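Long-range contacts in glycosyl hydrolase (Streptomyces cattleya, PDB 7LR8), which probably hydrolyses the mannose-beta-1,4-N-acetylglucosamine linkage of N-glycan cores, as a retaining glycoside hydrolase of family 5, subfamily 18: residues Trp176-Leu181 / Ala215-Val220; Leu192-Glu197 / Pro263-Glu268; Leu360-Gly365 / Gly380-Ala385; Ala201-Asp206 / Cys376-Ala381; Val18-Ser23 / Asp36-Asp41. The protein carries 1 engineered substitution. All blocks are in the same frame, centred on the assembly; numbering follows the deposited sequence.

Contact 1 (Trp176-Leu181 / Ala215-Val220); sequences WLRRML and ARIGAV. With AE3 (2-(2-ethoxyethoxy)ethanol), chain F.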
# COMPACT_ATOMS: atom_id res chain seq x y z
N TRP B 176 -17.59 -15.03 5.19
CA TRP B 176 -16.25 -14.77 4.66
C TRP B 176 -15.23 -15.70 5.30
O TRP B 176 -14.39 -16.30 4.61
CB TRP B 176 -15.88 -13.31 4.91
CG TRP B 176 -14.54 -12.93 4.38
CD1 TRP B 176 -14.22 -12.61 3.08
CD2 TRP B 176 -13.33 -12.82 5.13
NE1 TRP B 176 -12.88 -12.31 2.99
CE2 TRP B 176 -12.31 -12.42 4.23
CE3 TRP B 176 -13.00 -13.01 6.48
CZ2 TRP B 176 -10.99 -12.23 4.63
CZ3 TRP B 176 -11.68 -12.81 6.89
CH2 TRP B 176 -10.69 -12.42 5.97
N LEU B 177 -15.27 -15.82 6.63
CA LEU B 177 -14.34 -16.70 7.33
C LEU B 177 -14.44 -18.13 6.80
O LEU B 177 -13.41 -18.78 6.55
CB LEU B 177 -14.64 -16.68 8.83
CG LEU B 177 -14.22 -15.46 9.63
CD1 LEU B 177 -14.73 -15.63 11.07
CD2 LEU B 177 -12.72 -15.30 9.60
N ARG B 178 -15.66 -18.64 6.63
CA ARG B 178 -15.82 -20.01 6.15
C ARG B 178 -15.24 -20.17 4.75
O ARG B 178 -14.63 -21.20 4.43
CB ARG B 178 -17.29 -20.42 6.18
CG ARG B 178 -17.71 -20.98 7.53
CD ARG B 178 -19.18 -21.35 7.56
NE ARG B 178 -20.02 -20.16 7.68
CZ ARG B 178 -20.49 -19.70 8.83
NH1 ARG B 178 -21.24 -18.61 8.85
NH2 ARG B 178 -20.22 -20.33 9.96
N ARG B 179 -15.43 -19.16 3.90
CA ARG B 179 -14.87 -19.22 2.55
C ARG B 179 -13.35 -19.19 2.59
O ARG B 179 -12.70 -19.95 1.86
CB ARG B 179 -15.41 -18.06 1.72
CG ARG B 179 -14.90 -18.05 0.30
CD ARG B 179 -15.87 -17.36 -0.60
NE ARG B 179 -15.38 -17.38 -1.97
CZ ARG B 179 -15.77 -16.54 -2.92
NH1 ARG B 179 -16.66 -15.60 -2.63
NH2 ARG B 179 -15.26 -16.64 -4.14
N MET B 180 -12.77 -18.33 3.43
CA MET B 180 -11.31 -18.29 3.56
C MET B 180 -10.78 -19.63 4.06
O MET B 180 -9.79 -20.15 3.52
CB MET B 180 -10.89 -17.16 4.49
CG MET B 180 -11.21 -15.75 3.97
SD MET B 180 -10.43 -15.39 2.37
CE MET B 180 -11.82 -15.58 1.27
N LEU B 181 -11.41 -20.19 5.09
CA LEU B 181 -10.90 -21.43 5.67
C LEU B 181 -11.10 -22.63 4.75
O LEU B 181 -10.26 -23.54 4.73
CB LEU B 181 -11.56 -21.68 7.02
CG LEU B 181 -11.00 -20.73 8.08
CD1 LEU B 181 -12.00 -20.57 9.20
CD2 LEU B 181 -9.64 -21.23 8.62
N ALA B 215 -14.84 -19.13 18.32
CA ALA B 215 -14.91 -20.42 18.99
C ALA B 215 -15.61 -21.49 18.18
O ALA B 215 -15.57 -22.67 18.57
CB ALA B 215 -15.60 -20.26 20.36
N ARG B 216 -16.26 -21.14 17.07
CA ARG B 216 -17.01 -22.13 16.31
C ARG B 216 -16.64 -22.21 14.83
O ARG B 216 -17.18 -23.06 14.12
CB ARG B 216 -18.52 -21.85 16.43
CG ARG B 216 -19.00 -21.90 17.87
CD ARG B 216 -20.45 -21.46 18.02
NE ARG B 216 -20.76 -21.18 19.42
CZ ARG B 216 -21.89 -20.63 19.85
NH1 ARG B 216 -22.85 -20.28 18.99
NH2 ARG B 216 -22.07 -20.43 21.15
N ILE B 217 -15.74 -21.35 14.35
CA ILE B 217 -15.23 -21.41 12.98
C ILE B 217 -13.72 -21.60 13.06
O ILE B 217 -13.05 -20.94 13.87
CB ILE B 217 -15.58 -20.13 12.19
CG1 ILE B 217 -17.09 -19.87 12.22
CG2 ILE B 217 -15.13 -20.23 10.76
CD1 ILE B 217 -17.50 -18.62 11.47
N GLY B 218 -13.18 -22.50 12.24
CA GLY B 218 -11.77 -22.82 12.29
C GLY B 218 -11.46 -23.86 13.37
O GLY B 218 -12.29 -24.19 14.22
N ALA B 219 -10.23 -24.37 13.34
CA ALA B 219 -9.89 -25.60 14.06
C ALA B 219 -9.72 -25.40 15.57
O ALA B 219 -10.02 -26.31 16.35
CB ALA B 219 -8.60 -26.19 13.49
N VAL B 220 -9.20 -24.25 15.99
CA VAL B 220 -8.97 -23.94 17.40
C VAL B 220 -9.32 -22.47 17.59
O VAL B 220 -9.38 -21.71 16.63
CB VAL B 220 -7.52 -24.23 17.85
CG1 VAL B 220 -7.13 -25.68 17.59
CG2 VAL B 220 -6.54 -23.29 17.15
C1 AE3 F . -20.91 -16.76 -4.13
C2 AE3 F . -21.30 -15.30 -4.32
O2 AE3 F . -20.18 -14.56 -4.70
C3 AE3 F . -20.09 -13.32 -4.06
C4 AE3 F . -18.90 -13.35 -3.10
O3 AE3 F . -19.14 -12.47 -2.03
C5 AE3 F . -18.07 -12.36 -1.13
C6 AE3 F . -18.33 -13.22 0.11
O4 AE3 F . -17.85 -14.51 -0.10

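Contact 2 (Leu192-Glu197 / Pro263-Glu268); sequences LHLHAE and PVWLQE. With BMA (beta-D-mannopyranose), chain D.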
# COMPACT_ATOMS: atom_id res chain seq x y z
N LEU B 192 -3.95 -27.54 10.25
CA LEU B 192 -4.59 -26.78 11.32
C LEU B 192 -4.91 -25.38 10.81
O LEU B 192 -4.05 -24.50 10.82
CB LEU B 192 -3.69 -26.72 12.55
CG LEU B 192 -4.23 -26.05 13.81
CD1 LEU B 192 -5.24 -26.97 14.46
CD2 LEU B 192 -3.11 -25.69 14.80
N HIS B 193 -6.14 -25.16 10.35
CA HIS B 193 -6.53 -23.89 9.75
C HIS B 193 -7.52 -23.19 10.67
O HIS B 193 -8.52 -23.78 11.09
CB HIS B 193 -7.14 -24.09 8.36
CG HIS B 193 -6.25 -24.86 7.43
ND1 HIS B 193 -4.94 -24.50 7.19
CD2 HIS B 193 -6.48 -25.99 6.71
CE1 HIS B 193 -4.40 -25.36 6.35
NE2 HIS B 193 -5.31 -26.28 6.05
N LEU B 194 -7.23 -21.93 10.97
CA LEU B 194 -7.99 -21.16 11.94
C LEU B 194 -8.02 -19.70 11.50
O LEU B 194 -7.38 -19.30 10.52
CB LEU B 194 -7.37 -21.27 13.34
CG LEU B 194 -5.95 -20.69 13.42
CD1 LEU B 194 -5.74 -19.93 14.72
CD2 LEU B 194 -4.88 -21.79 13.29
N HIS B 195 -8.72 -18.88 12.27
CA HIS B 195 -8.68 -17.44 12.12
C HIS B 195 -8.41 -16.86 13.50
O HIS B 195 -8.62 -17.53 14.52
CB HIS B 195 -9.98 -16.89 11.50
CG HIS B 195 -11.16 -16.96 12.42
ND1 HIS B 195 -11.63 -15.86 13.10
CD2 HIS B 195 -11.96 -17.99 12.77
CE1 HIS B 195 -12.67 -16.21 13.83
NE2 HIS B 195 -12.90 -17.50 13.64
N ALA B 196 -7.93 -15.61 13.54
CA ALA B 196 -7.39 -15.03 14.77
C ALA B 196 -7.80 -13.57 14.83
O ALA B 196 -7.27 -12.75 14.07
CB ALA B 196 -5.87 -15.17 14.83
N GLU B 197 -8.72 -13.25 15.72
CA GLU B 197 -9.27 -11.90 15.81
C GLU B 197 -8.82 -11.22 17.10
O GLU B 197 -8.69 -11.87 18.14
CB GLU B 197 -10.80 -11.95 15.74
CG GLU B 197 -11.37 -12.85 14.62
CD GLU B 197 -10.78 -12.56 13.24
OE1 GLU B 197 -10.73 -13.48 12.40
OE2 GLU B 197 -10.36 -11.41 12.99
N PRO B 263 -9.30 -26.88 21.77
CA PRO B 263 -8.12 -26.17 22.26
C PRO B 263 -8.24 -24.67 22.05
O PRO B 263 -8.85 -24.20 21.09
CB PRO B 263 -6.97 -26.74 21.43
CG PRO B 263 -7.50 -28.05 20.89
CD PRO B 263 -8.96 -27.80 20.66
N VAL B 264 -7.66 -23.91 22.98
CA VAL B 264 -7.53 -22.46 22.88
C VAL B 264 -6.06 -22.12 22.73
O VAL B 264 -5.24 -22.49 23.58
CB VAL B 264 -8.13 -21.73 24.10
CG1 VAL B 264 -8.07 -20.21 23.89
CG2 VAL B 264 -9.57 -22.17 24.32
N TRP B 265 -5.71 -21.42 21.65
CA TRP B 265 -4.33 -21.06 21.34
C TRP B 265 -4.10 -19.61 21.77
O TRP B 265 -4.66 -18.69 21.19
CB TRP B 265 -4.06 -21.26 19.84
CG TRP B 265 -2.64 -21.00 19.40
CD1 TRP B 265 -1.58 -20.60 20.17
CD2 TRP B 265 -2.13 -21.14 18.07
NE1 TRP B 265 -0.45 -20.48 19.40
CE2 TRP B 265 -0.77 -20.80 18.10
CE3 TRP B 265 -2.71 -21.51 16.84
CZ2 TRP B 265 0.04 -20.84 16.96
CZ3 TRP B 265 -1.91 -21.55 15.72
CH2 TRP B 265 -0.56 -21.21 15.78
N LEU B 266 -3.28 -19.42 22.80
CA LEU B 266 -2.83 -18.06 23.14
C LEU B 266 -1.77 -17.69 22.11
O LEU B 266 -0.57 -17.90 22.30
CB LEU B 266 -2.29 -18.01 24.57
CG LEU B 266 -1.78 -16.64 24.98
CD1 LEU B 266 -2.91 -15.62 25.00
CD2 LEU B 266 -1.12 -16.77 26.37
N GLN B 267 -2.23 -17.16 20.98
CA GLN B 267 -1.39 -16.97 19.81
C GLN B 267 -0.61 -15.66 19.84
O GLN B 267 0.34 -15.52 19.06
CB GLN B 267 -2.27 -17.03 18.55
CG GLN B 267 -1.52 -17.27 17.28
CD GLN B 267 -2.42 -17.16 16.07
OE1 GLN B 267 -3.18 -16.20 15.96
NE2 GLN B 267 -2.36 -18.14 15.18
N GLU B 268 -0.99 -14.73 20.71
CA GLU B 268 -0.17 -13.56 21.02
C GLU B 268 -0.27 -13.26 22.49
O GLU B 268 -1.36 -13.25 23.06
CB GLU B 268 -0.60 -12.30 20.26
CG GLU B 268 -0.37 -12.39 18.78
CD GLU B 268 -0.92 -11.17 18.05
OE1 GLU B 268 -1.27 -10.18 18.73
OE2 GLU B 268 -0.99 -11.23 16.81
C1 BMA D . -1.22 -7.01 17.88
C2 BMA D . -0.28 -7.67 16.83
C3 BMA D . 0.57 -6.59 16.18
C4 BMA D . 1.18 -5.63 17.30
C5 BMA D . 0.93 -6.19 18.73
C6 BMA D . 1.40 -5.27 19.83
O2 BMA D . -1.01 -8.35 15.82
O3 BMA D . -0.19 -5.88 15.17
O4 BMA D . 2.56 -5.52 17.07
O5 BMA D . -0.48 -6.36 18.94
O6 BMA D . 0.66 -4.03 19.70

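Contact 3 (Leu360-Gly365 / Gly380-Ala385); sequences LVVDVG and GAVFEA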
# COMPACT_ATOMS: atom_id res chain seq x y z
N LEU B 360 -17.99 -19.30 35.89
CA LEU B 360 -18.65 -18.00 36.01
C LEU B 360 -19.62 -17.82 34.85
O LEU B 360 -19.26 -18.09 33.70
CB LEU B 360 -17.62 -16.87 36.02
CG LEU B 360 -18.12 -15.44 35.91
CD1 LEU B 360 -18.80 -15.02 37.21
CD2 LEU B 360 -16.97 -14.49 35.58
N VAL B 361 -20.84 -17.37 35.15
CA VAL B 361 -21.84 -17.20 34.10
C VAL B 361 -21.51 -15.97 33.26
O VAL B 361 -21.32 -14.87 33.79
CB VAL B 361 -23.25 -17.09 34.70
CG1 VAL B 361 -24.27 -16.81 33.60
CG2 VAL B 361 -23.60 -18.35 35.47
N VAL B 362 -21.49 -16.14 31.94
CA VAL B 362 -21.25 -15.05 31.00
C VAL B 362 -22.53 -14.79 30.23
O VAL B 362 -22.99 -15.64 29.46
CB VAL B 362 -20.09 -15.37 30.05
CG1 VAL B 362 -19.91 -14.26 29.03
CG2 VAL B 362 -18.81 -15.59 30.85
N ASP B 363 -23.11 -13.60 30.43
CA ASP B 363 -24.35 -13.19 29.77
C ASP B 363 -24.00 -11.99 28.91
O ASP B 363 -23.78 -10.89 29.43
CB ASP B 363 -25.44 -12.87 30.79
CG ASP B 363 -26.80 -12.63 30.15
OD1 ASP B 363 -26.89 -12.43 28.92
OD2 ASP B 363 -27.80 -12.63 30.90
N VAL B 364 -23.93 -12.20 27.59
CA VAL B 364 -23.62 -11.14 26.65
C VAL B 364 -24.83 -10.77 25.79
O VAL B 364 -24.68 -10.18 24.72
CB VAL B 364 -22.42 -11.52 25.77
CG1 VAL B 364 -21.18 -11.78 26.64
CG2 VAL B 364 -22.73 -12.74 24.92
N GLY B 365 -26.03 -11.12 26.25
CA GLY B 365 -27.24 -10.77 25.54
C GLY B 365 -27.75 -11.90 24.67
O GLY B 365 -27.11 -12.96 24.54
N GLY B 380 -15.78 -4.41 33.10
CA GLY B 380 -17.07 -5.05 33.00
C GLY B 380 -17.33 -6.04 34.12
O GLY B 380 -16.41 -6.51 34.81
N ALA B 381 -18.61 -6.37 34.30
CA ALA B 381 -19.00 -7.17 35.46
C ALA B 381 -18.46 -8.59 35.37
O ALA B 381 -18.10 -9.18 36.39
CB ALA B 381 -20.53 -7.19 35.59
N VAL B 382 -18.40 -9.16 34.16
CA VAL B 382 -17.86 -10.51 34.00
C VAL B 382 -16.35 -10.50 34.23
O VAL B 382 -15.80 -11.34 34.96
CB VAL B 382 -18.22 -11.06 32.61
CG1 VAL B 382 -17.34 -12.24 32.24
CG2 VAL B 382 -19.68 -11.46 32.57
N PHE B 383 -15.66 -9.52 33.64
CA PHE B 383 -14.22 -9.36 33.81
C PHE B 383 -13.83 -9.29 35.28
O PHE B 383 -12.95 -10.02 35.74
CB PHE B 383 -13.76 -8.08 33.08
CG PHE B 383 -12.27 -7.86 33.08
CD1 PHE B 383 -11.61 -7.40 34.21
CD2 PHE B 383 -11.53 -8.09 31.92
CE1 PHE B 383 -10.24 -7.19 34.21
CE2 PHE B 383 -10.15 -7.87 31.91
CZ PHE B 383 -9.51 -7.43 33.05
N GLU B 384 -14.48 -8.40 36.04
CA GLU B 384 -14.10 -8.19 37.43
C GLU B 384 -14.49 -9.38 38.30
O GLU B 384 -13.75 -9.75 39.22
CB GLU B 384 -14.72 -6.90 37.97
CG GLU B 384 -14.42 -5.70 37.09
CD GLU B 384 -14.39 -4.38 37.83
OE1 GLU B 384 -15.12 -4.23 38.84
OE2 GLU B 384 -13.64 -3.48 37.40
N ALA B 385 -15.63 -10.01 38.02
CA ALA B 385 -15.99 -11.21 38.78
C ALA B 385 -15.00 -12.34 38.51
O ALA B 385 -14.67 -13.11 39.42
CB ALA B 385 -17.41 -11.66 38.46

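Contact 4 (Ala201-Asp206 / Cys376-Ala381); sequences AWYLDD and CAPGGA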
# COMPACT_ATOMS: atom_id res chain seq x y z
N ALA B 201 -13.35 -8.76 19.30
CA ALA B 201 -14.29 -9.86 19.11
C ALA B 201 -14.92 -10.30 20.43
O ALA B 201 -16.04 -10.83 20.43
CB ALA B 201 -13.59 -11.05 18.45
N TRP B 202 -14.24 -10.09 21.56
CA TRP B 202 -14.79 -10.43 22.87
C TRP B 202 -15.30 -9.23 23.65
O TRP B 202 -16.13 -9.40 24.54
CB TRP B 202 -13.73 -11.15 23.73
CG TRP B 202 -12.96 -12.17 22.95
CD1 TRP B 202 -11.77 -11.99 22.31
CD2 TRP B 202 -13.34 -13.53 22.72
NE1 TRP B 202 -11.39 -13.15 21.69
CE2 TRP B 202 -12.33 -14.11 21.93
CE3 TRP B 202 -14.43 -14.30 23.10
CZ2 TRP B 202 -12.38 -15.43 21.51
CZ3 TRP B 202 -14.48 -15.62 22.69
CH2 TRP B 202 -13.46 -16.17 21.90
N TYR B 203 -14.84 -8.02 23.32
CA TYR B 203 -15.00 -6.88 24.21
C TYR B 203 -15.87 -5.75 23.67
O TYR B 203 -16.37 -4.95 24.48
CB TYR B 203 -13.62 -6.29 24.55
CG TYR B 203 -12.75 -7.10 25.48
CD1 TYR B 203 -13.21 -8.27 26.10
CD2 TYR B 203 -11.46 -6.69 25.76
CE1 TYR B 203 -12.38 -9.00 26.97
CE2 TYR B 203 -10.64 -7.40 26.62
CZ TYR B 203 -11.10 -8.54 27.22
OH TYR B 203 -10.25 -9.23 28.08
N LEU B 204 -16.07 -5.65 22.36
CA LEU B 204 -16.69 -4.49 21.72
C LEU B 204 -18.12 -4.83 21.29
O LEU B 204 -18.32 -5.64 20.39
CB LEU B 204 -15.89 -4.05 20.50
CG LEU B 204 -14.97 -2.83 20.54
CD1 LEU B 204 -14.78 -2.30 19.13
CD2 LEU B 204 -15.52 -1.75 21.45
N ASP B 205 -19.10 -4.17 21.91
CA ASP B 205 -20.47 -4.32 21.46
C ASP B 205 -20.57 -3.90 20.00
O ASP B 205 -19.91 -2.96 19.56
CB ASP B 205 -21.42 -3.47 22.31
CG ASP B 205 -21.40 -3.85 23.78
OD1 ASP B 205 -21.09 -5.01 24.11
OD2 ASP B 205 -21.71 -2.98 24.61
N ASP B 206 -21.39 -4.62 19.24
CA ASP B 206 -21.68 -4.34 17.83
C ASP B 206 -20.50 -4.59 16.90
O ASP B 206 -20.62 -4.34 15.70
CB ASP B 206 -22.19 -2.91 17.62
CG ASP B 206 -23.38 -2.59 18.49
OD1 ASP B 206 -24.28 -3.45 18.61
OD2 ASP B 206 -23.43 -1.48 19.06
N CYS B 376 -17.58 -8.27 29.39
CA CYS B 376 -16.37 -9.06 29.43
C CYS B 376 -15.11 -8.21 29.35
O CYS B 376 -14.02 -8.74 29.61
CB CYS B 376 -16.36 -10.07 28.28
SG CYS B 376 -17.72 -11.26 28.32
N ALA B 377 -15.24 -6.94 28.99
CA ALA B 377 -14.10 -6.05 28.81
C ALA B 377 -13.59 -5.57 30.16
O ALA B 377 -14.28 -5.68 31.17
CB ALA B 377 -14.51 -4.86 27.95
N PRO B 378 -12.37 -5.03 30.20
CA PRO B 378 -11.89 -4.39 31.44
C PRO B 378 -12.91 -3.40 31.97
O PRO B 378 -13.47 -2.59 31.22
CB PRO B 378 -10.59 -3.70 30.99
CG PRO B 378 -10.09 -4.56 29.86
CD PRO B 378 -11.33 -5.06 29.15
N GLY B 379 -13.17 -3.47 33.28
CA GLY B 379 -14.22 -2.68 33.89
C GLY B 379 -15.58 -3.34 33.89
O GLY B 379 -16.47 -2.88 34.63
N GLY B 380 -15.78 -4.41 33.10
CA GLY B 380 -17.07 -5.05 33.00
C GLY B 380 -17.33 -6.04 34.12
O GLY B 380 -16.41 -6.51 34.81
N ALA B 381 -18.61 -6.37 34.30
CA ALA B 381 -19.00 -7.17 35.46
C ALA B 381 -18.46 -8.59 35.37
O ALA B 381 -18.10 -9.18 36.39
CB ALA B 381 -20.53 -7.19 35.59

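Contact 5 (Val18-Ser23 / Asp36-Asp41); sequences VNYTPS and DAVRAD. With SO4 (sulfate ion), chain I.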
# COMPACT_ATOMS: atom_id res chain seq x y z
N VAL B 18 7.02 -18.46 19.20
CA VAL B 18 7.11 -17.01 19.11
C VAL B 18 6.51 -16.54 17.80
O VAL B 18 6.51 -17.26 16.79
CB VAL B 18 8.55 -16.47 19.23
CG1 VAL B 18 9.10 -16.73 20.62
CG2 VAL B 18 9.45 -17.10 18.18
N ASN B 19 5.97 -15.32 17.82
CA ASN B 19 5.67 -14.59 16.60
C ASN B 19 6.97 -14.03 16.04
O ASN B 19 7.65 -13.27 16.73
CB ASN B 19 4.68 -13.47 16.90
CG ASN B 19 3.33 -14.02 17.30
OD1 ASN B 19 2.53 -14.36 16.45
ND2 ASN B 19 3.09 -14.14 18.60
N TYR B 20 7.31 -14.40 14.80
CA TYR B 20 8.63 -14.12 14.25
C TYR B 20 8.66 -12.74 13.62
O TYR B 20 8.00 -12.50 12.59
CB TYR B 20 9.03 -15.20 13.25
CG TYR B 20 10.31 -14.91 12.51
CD1 TYR B 20 11.42 -14.36 13.18
CD2 TYR B 20 10.43 -15.16 11.14
CE1 TYR B 20 12.59 -14.07 12.49
CE2 TYR B 20 11.59 -14.87 10.45
CZ TYR B 20 12.67 -14.33 11.13
OH TYR B 20 13.83 -14.05 10.44
N THR B 21 9.41 -11.81 14.24
CA THR B 21 9.69 -10.49 13.67
C THR B 21 11.12 -10.47 13.15
O THR B 21 12.07 -10.40 13.95
CB THR B 21 9.49 -9.39 14.72
OG1 THR B 21 10.03 -9.81 15.98
CG2 THR B 21 8.01 -9.07 14.91
N PRO B 22 11.35 -10.52 11.84
CA PRO B 22 12.73 -10.57 11.33
C PRO B 22 13.56 -9.40 11.80
O PRO B 22 13.15 -8.24 11.71
CB PRO B 22 12.54 -10.55 9.81
CG PRO B 22 11.18 -11.18 9.61
CD PRO B 22 10.35 -10.67 10.76
N SER B 23 14.75 -9.70 12.32
CA SER B 23 15.57 -8.65 12.93
C SER B 23 16.11 -7.68 11.88
O SER B 23 16.22 -6.48 12.16
CB SER B 23 16.71 -9.27 13.73
OG SER B 23 17.67 -9.87 12.88
N ASP B 36 20.16 -16.37 5.18
CA ASP B 36 21.13 -16.53 6.27
C ASP B 36 20.75 -15.69 7.48
O ASP B 36 20.97 -16.10 8.62
CB ASP B 36 22.53 -16.16 5.78
CG ASP B 36 23.12 -17.24 4.88
OD1 ASP B 36 22.76 -18.42 5.06
OD2 ASP B 36 23.92 -16.89 3.99
N ALA B 37 20.18 -14.50 7.24
CA ALA B 37 19.68 -13.68 8.35
C ALA B 37 18.48 -14.34 9.01
O ALA B 37 18.35 -14.31 10.24
CB ALA B 37 19.32 -12.28 7.86
N VAL B 38 17.61 -14.96 8.22
CA VAL B 38 16.49 -15.71 8.79
C VAL B 38 17.01 -16.90 9.61
O VAL B 38 16.52 -17.17 10.71
CB VAL B 38 15.54 -16.16 7.67
CG1 VAL B 38 14.58 -17.22 8.17
CG2 VAL B 38 14.80 -14.95 7.11
N ARG B 39 18.01 -17.61 9.09
CA ARG B 39 18.58 -18.74 9.82
C ARG B 39 19.17 -18.31 11.15
O ARG B 39 18.97 -18.98 12.18
CB ARG B 39 19.63 -19.43 8.96
CG ARG B 39 19.08 -20.30 7.83
CD ARG B 39 20.17 -20.56 6.80
NE ARG B 39 19.80 -21.56 5.81
CZ ARG B 39 20.21 -21.54 4.55
NH1 ARG B 39 20.99 -20.56 4.12
NH2 ARG B 39 19.83 -22.49 3.70
N ALA B 40 19.91 -17.21 11.17
CA ALA B 40 20.49 -16.72 12.42
C ALA B 40 19.40 -16.31 13.40
O ALA B 40 19.50 -16.57 14.61
CB ALA B 40 21.44 -15.56 12.14
N ASP B 41 18.34 -15.65 12.89
CA ASP B 41 17.18 -15.33 13.72
C ASP B 41 16.59 -16.59 14.34
O ASP B 41 16.37 -16.65 15.56
CB ASP B 41 16.10 -14.64 12.87
CG ASP B 41 16.39 -13.16 12.62
OD1 ASP B 41 17.36 -12.61 13.18
OD2 ASP B 41 15.61 -12.56 11.84
S SO4 I . 22.30 -22.45 0.89
O1 SO4 I . 22.46 -21.91 -0.45
O2 SO4 I . 22.63 -23.88 0.89
O3 SO4 I . 23.20 -21.75 1.81
O4 SO4 I . 20.92 -22.27 1.33

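Contact 1 (Trp176-Leu181 / Ala215-Val220)
Ile217, the first residue to leave helical angles after helix 211-216, pushes its side chain between Leu177, Arg178 and Leu181 of helix 170-187. The apolar contacts are made by its two branches. Ile217 CG2, anti to the backbone N, meets Leu181 CD1 at 3.5 Å and Leu177 CB at 4.1 Å. Ile217 CD1, on the other branch, lies 4.1 Å from Leu177 CD1. A polar group joins the packing: the Arg178 chain bends at chi3, and NH2 of its guanidinium lies 3.6 Å from Ile217 CD1, meeting it obliquely. An alanine at Ile217 would probably open a gap between the two leucines and leave the Arg178 guanidinium without its apolar neighbour. Gly218 N sits 3.8 Å from Leu181 CD1. On the helix's far flank, Arg179 NH1 donates a 3.0 Å hydrogen bond to O4 of the bound 2-(2-ethoxyethoxy)ethanol. Leu177 and Ile217 also touch His195 of strand 194-196: the contact lies in the layer between helix and strand of the (beta/alpha)8 barrel of family 5.

Contact 2 (Leu192-Glu197 / Pro263-Glu268)
Leu194 and Trp265 make the main apolar contact between strands 194-196 and 264-268. Leu194 CD2 approaches the edge of the indole near its plane, 3.8 Å from Trp265 CZ3, while Leu194 CD1 is 4.0 Å from Trp265 CE3. The two side chains cross at about a right angle. Leu192 CD2 adds a looser touch at 4.4 Å from Trp265 CZ3. The strands belong to the parallel sheet of a (beta/alpha)8 barrel; their axes pass 10.0 Å apart at 50°, and side chains rather than backbone hydrogen bonds span the interior. Polar groups are buried here too. Gln267 OE1 lies 3.1 Å from Ala196 CB, but its hydrogen bond is with His224 NE2; NE2 of the same amide pairs with Thr149 OG1, which fixes the amide's rotation. Gln267 CG rests over the centre of the Trp265 ring, and Trp265 NE1 bonds to Thr302 OG1. Next along the strand, Glu268 OE2 is 3.0 Å from O2 of the bound mannose and forms a salt bridge with Arg54.

Contact 3 (Leu360-Gly365 / Gly380-Ala385)
A beta-alpha-beta unit, made of strand 358-362, helix 381-391 and strand 397-400, is held together here, with Leu360 and Val362 of its first strand packed on Val382 and Ala385 in the first turns of its helix. The short strand and helix segments run nearly antiparallel (165°), with axes 9.2 Å apart. Leu360 divides its two methyls: Leu360 CD1 meets Ala385 CB at 3.8 Å, while Leu360 CD2 lies 4.0 Å from Val382 CG1 and 3.4 Å from the carbonyl Val382 O. Val382 CG1, anti to its backbone N (chi1 163°), also reaches Val362 CG2 at 3.9 Å, where the two valines cross at about a right angle. Val382 CG2 lies 4.0 Å from Val361 O. Beyond the strand, Asp363 OD1 accepts from Gly365 N in an Asx turn. Pro421 of helix 421-425 touches Leu360, Val382 and Ala385. No hydrogen bond joins the two segments, so their association rests on buried methyl groups and the fit of branched side chains.

Contact 4 (Ala201-Asp206 / Cys376-Ala381)
Trp202 and Tyr203, at the end of helix 200-203, meet a loop that leads into helix 381-391. Trp202 contributes its backbone: its carbonyl O lies 3.8 Å from Cys376 CB, while the indole leads away toward helix 211-216. Tyr203 carries most of the contact. One face of its ring receives two CH-pi contacts: Ala377 CA stands 3.7 Å from the Tyr203 ring centroid, only 16° off the normal, and Pro378 CD stands 4.0 Å from that centroid, 30° off. Ala377 CB packs on Tyr203 CG at 3.8 Å. Cys376 O approaches the ring obliquely, 3.1 Å from Tyr203 CE1, and accepts a hydrogen bond from outside, with Tyr248 OH. Further along, Asp205 OD2 bonds to Ser374 OG, just before the second segment. Ala377 to Gly380 form a type II turn closed by Gly380 N to Ala377 O. An alanine at Tyr203 would probably leave the Ala377 and Pro378 C-H groups without their aromatic face and open a gap against the turn. With no hydrogen bond between them, the two segments meet through van der Waals contacts and CH-pi contacts, one backbone and one proline-ring C-H lying over the aromatic face.

Contact 5 (Val18-Ser23 / Asp36-Asp41)
Asp41 fastens helix 35-46 to segment 18-23 through both carboxylate oxygens. Asp41 OD2 takes two bonds: the Tyr20 hydroxyl donates from 2.7 Å to its anti lone pair, and Ser23 N donates from 3.0 Å at a nearly straight 168°, on the syn side but 31° out of the carboxylate plane. Asp41 OD1 pairs with Ser23 OG at 2.8 Å and forms a salt bridge with Arg330 outside the two segments, which would probably favour the ionised carboxylate. On the helix's other side Arg39 bridges to Asp36, and Arg39 NH2 donates to sulfate O4 at 2.6 Å. The segments belong to the first beta-alpha-beta unit of the (beta/alpha)8 barrel, strand 15-19, helix 35-46 and strand 52-55. The Tyr20 ring and Asp41 carboxylate planes stand 74° apart, and Asp41 CB lies 3.6 Å from Tyr20 CE1. Packing continues outward at Val38, whose CG2 is 3.6 Å from Tyr20 OH, while Pro22 CG, of the same segment as the tyrosine, lies over one face of the Tyr20 ring, toward its rim.

Contacts 1 and 2, with centres 10 Å apart, touch directly: Ala219 N is 2.9 Å from His193 O, a probable hydrogen bond, and Leu181 CD2 packs on Leu194 N at 3.4 Å. Contact 5, its centre about 21 Å from that of contact 2, reaches the same sheet, with Asn19 ND2 3.1 Å from Gln267 O. Contacts 3 and 4 share Gly380 and Ala381 and lie 9 Å apart between centres, about 40 and 35 Å from the centre of contact 5. Contact 2 is nearest the glycan: Glu268 touches the mannose, and the Ala196 side chain is about 7 Å from that of the engineered Ala153. The Tyr203 side chain of contact 4 is about 8 Å from the bound N-acetylglucosamine.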